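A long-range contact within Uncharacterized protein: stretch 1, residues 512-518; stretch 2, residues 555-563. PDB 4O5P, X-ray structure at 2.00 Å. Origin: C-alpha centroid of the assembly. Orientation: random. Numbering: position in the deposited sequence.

Stretch 1 512-518: AWEALHK
Stretch 2 555-563: DQLRDLRVE

Residues 512-518 lie within a helix that extends beyond both ends of the stretch, with bonds such as His 517 N to Trp 513 O (2.9 Å). In stretch 2, residues 555-557 have helical phi/psi. Turn bonds run from Asp 559 N to Gln 556 O and from Leu 560 N to Leu 557 O, both 2.9 Å. From Leu 560 (-71/122) the chain is extended through Arg 561 (-103/105). The closest CA atoms are those of His 517 and Leu 560, 6.5 Å apart. The stretches run broadly the same way, with Trp 513 beside Gln 556 and His 517 beside Arg 561.

One hydrogen bond crosses the contact. His 517 (chi1 t, chi2 -93°) donates from NE2 to Arg 561 O at 2.7 Å. The carbonyl lies near the imidazole plane, where a ring N-H points, though the bond is bent (N-H...O 139°). The acceptor is backbone; the Arg 561 side chain is unmodelled beyond CB.

Apolar packing centres on Leu 560 (chi1 -95°, chi2 t), where aliphatic and aromatic carbons shield one another from water. Its CD2 lies 3.6 Å from His 517 CA and 4.1 Å from Trp 513 CE3. Its CD1 is 4.2 Å from Leu 516 CB. Leu 516 (m, t) points toward stretch 2, with CD1 3.8 Å from Leu 557 CD1.

The end of the Trp 513 side chain (chi1 m, chi2 113°) meets the turn. Its CH2 is 3.4 Å from Gln 556 O, a C-H edge against the carbonyl oxygen that accepts Asp 559 N, and 3.8 Å from Asp 559 CB.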

# COMPACT_ATOMS: atom_id res chain seq x y z
N ALA A 512 -8.19 -15.45 25.04
CA ALA A 512 -9.64 -15.48 24.89
C ALA A 512 -10.10 -14.83 23.59
O ALA A 512 -10.65 -15.50 22.71
CB ALA A 512 -10.30 -14.81 26.09
N TRP A 513 -9.89 -13.52 23.47
CA TRP A 513 -10.21 -12.78 22.25
C TRP A 513 -9.73 -13.52 21.01
O TRP A 513 -10.48 -13.66 20.03
CB TRP A 513 -9.60 -11.37 22.26
CG TRP A 513 -10.37 -10.34 23.05
CD1 TRP A 513 -9.98 -9.73 24.21
CD2 TRP A 513 -11.66 -9.80 22.74
NE1 TRP A 513 -10.94 -8.85 24.63
CE2 TRP A 513 -11.98 -8.87 23.74
CE3 TRP A 513 -12.58 -10.01 21.70
CZ2 TRP A 513 -13.18 -8.16 23.74
CZ3 TRP A 513 -13.76 -9.31 21.71
CH2 TRP A 513 -14.06 -8.40 22.72
N GLU A 514 -8.49 -14.00 21.03
CA GLU A 514 -7.99 -14.74 19.87
C GLU A 514 -8.82 -16.00 19.52
O GLU A 514 -9.24 -16.17 18.37
CB GLU A 514 -6.51 -15.08 20.01
CG GLU A 514 -5.97 -16.05 18.96
CD GLU A 514 -6.24 -15.62 17.52
OE1 GLU A 514 -6.37 -14.41 17.24
OE2 GLU A 514 -6.31 -16.51 16.65
N ALA A 515 -9.08 -16.86 20.51
CA ALA A 515 -9.82 -18.08 20.22
C ALA A 515 -11.27 -17.81 19.78
O ALA A 515 -11.81 -18.50 18.88
CB ALA A 515 -9.75 -19.05 21.40
N LEU A 516 -11.90 -16.80 20.40
CA LEU A 516 -13.24 -16.37 20.01
C LEU A 516 -13.25 -15.86 18.56
O LEU A 516 -14.15 -16.19 17.77
CB LEU A 516 -13.75 -15.24 20.92
CG LEU A 516 -14.01 -15.55 22.39
CD1 LEU A 516 -14.37 -14.29 23.18
CD2 LEU A 516 -15.11 -16.59 22.50
N HIS A 517 -12.25 -15.05 18.23
CA HIS A 517 -12.08 -14.52 16.88
C HIS A 517 -11.93 -15.66 15.89
O HIS A 517 -12.60 -15.68 14.88
CB HIS A 517 -10.86 -13.60 16.83
CG HIS A 517 -10.74 -12.80 15.56
ND1 HIS A 517 -10.00 -13.23 14.48
CD2 HIS A 517 -11.24 -11.59 15.22
CE1 HIS A 517 -10.06 -12.33 13.52
NE2 HIS A 517 -10.81 -11.32 13.94
N LYS A 518 -11.04 -16.59 16.21
CA LYS A 518 -10.75 -17.76 15.38
C LYS A 518 -12.05 -18.48 15.01
O LYS A 518 -12.40 -18.61 13.82
CB LYS A 518 -9.79 -18.70 16.11
CG LYS A 518 -9.07 -19.72 15.23
CD LYS A 518 -8.06 -20.58 16.02
CE LYS A 518 -6.77 -19.81 16.39
NZ LYS A 518 -6.82 -19.02 17.67
N ASP A 555 -22.42 -9.31 25.54
CA ASP A 555 -22.35 -7.90 25.19
C ASP A 555 -21.07 -7.58 24.42
O ASP A 555 -21.10 -6.93 23.38
CB ASP A 555 -22.35 -7.06 26.47
CG ASP A 555 -23.38 -5.94 26.44
OD1 ASP A 555 -24.53 -6.19 26.86
OD2 ASP A 555 -23.02 -4.82 26.02
N GLN A 556 -19.94 -8.06 24.94
CA GLN A 556 -18.63 -7.71 24.41
C GLN A 556 -18.33 -8.36 23.06
O GLN A 556 -17.44 -7.90 22.33
CB GLN A 556 -17.55 -8.07 25.43
CG GLN A 556 -17.71 -7.33 26.75
CD GLN A 556 -17.90 -5.84 26.55
OE1 GLN A 556 -18.97 -5.30 26.83
NE2 GLN A 556 -16.87 -5.17 26.04
N LEU A 557 -19.06 -9.42 22.72
CA LEU A 557 -18.77 -10.18 21.51
C LEU A 557 -18.85 -9.34 20.23
O LEU A 557 -18.15 -9.61 19.26
CB LEU A 557 -19.69 -11.40 21.43
CG LEU A 557 -19.02 -12.75 21.14
CD1 LEU A 557 -17.72 -12.91 21.92
CD2 LEU A 557 -19.98 -13.87 21.47
N ARG A 558 -19.67 -8.30 20.25
CA ARG A 558 -19.85 -7.45 19.07
C ARG A 558 -18.64 -6.54 18.83
O ARG A 558 -18.59 -5.83 17.83
CB ARG A 558 -21.15 -6.64 19.20
CG ARG A 558 -21.19 -5.75 20.43
CD ARG A 558 -22.62 -5.40 20.82
NE ARG A 558 -22.76 -3.97 21.12
CZ ARG A 558 -22.47 -3.42 22.30
NH1 ARG A 558 -22.03 -4.16 23.31
NH2 ARG A 558 -22.63 -2.11 22.47
N ASP A 559 -17.67 -6.58 19.74
CA ASP A 559 -16.38 -5.91 19.50
C ASP A 559 -15.45 -6.78 18.65
O ASP A 559 -14.35 -6.35 18.27
CB ASP A 559 -15.70 -5.52 20.81
CG ASP A 559 -16.38 -4.35 21.50
OD1 ASP A 559 -17.59 -4.13 21.25
OD2 ASP A 559 -15.71 -3.66 22.30
N LEU A 560 -15.90 -8.00 18.35
CA LEU A 560 -15.18 -8.89 17.44
C LEU A 560 -15.31 -8.37 16.01
O LEU A 560 -16.41 -8.21 15.50
CB LEU A 560 -15.75 -10.31 17.48
CG LEU A 560 -15.11 -11.37 18.39
CD1 LEU A 560 -15.85 -12.72 18.31
CD2 LEU A 560 -13.65 -11.52 18.05
N ARG A 561 -14.17 -8.11 15.38
CA ARG A 561 -14.14 -7.79 13.96
C ARG A 561 -13.68 -9.00 13.13
O ARG A 561 -12.50 -9.33 13.10
CB ARG A 561 -13.26 -6.56 13.68
N VAL A 562 -14.65 -9.64 12.48
CA VAL A 562 -14.38 -10.74 11.56
C VAL A 562 -13.52 -10.29 10.35
O VAL A 562 -12.82 -11.12 9.74
CB VAL A 562 -15.72 -11.38 11.09
CG1 VAL A 562 -15.90 -11.32 9.57
CG2 VAL A 562 -15.88 -12.80 11.64
N GLU A 563 -13.57 -9.00 10.03
CA GLU A 563 -12.90 -8.44 8.85
C GLU A 563 -11.37 -8.39 8.90
O GLU A 563 -10.71 -8.34 7.85
CB GLU A 563 -13.41 -7.04 8.56
CG GLU A 563 -14.90 -6.96 8.20
CD GLU A 563 -15.76 -6.53 9.38
OE1 GLU A 563 -15.38 -6.78 10.55
OE2 GLU A 563 -16.84 -5.95 9.14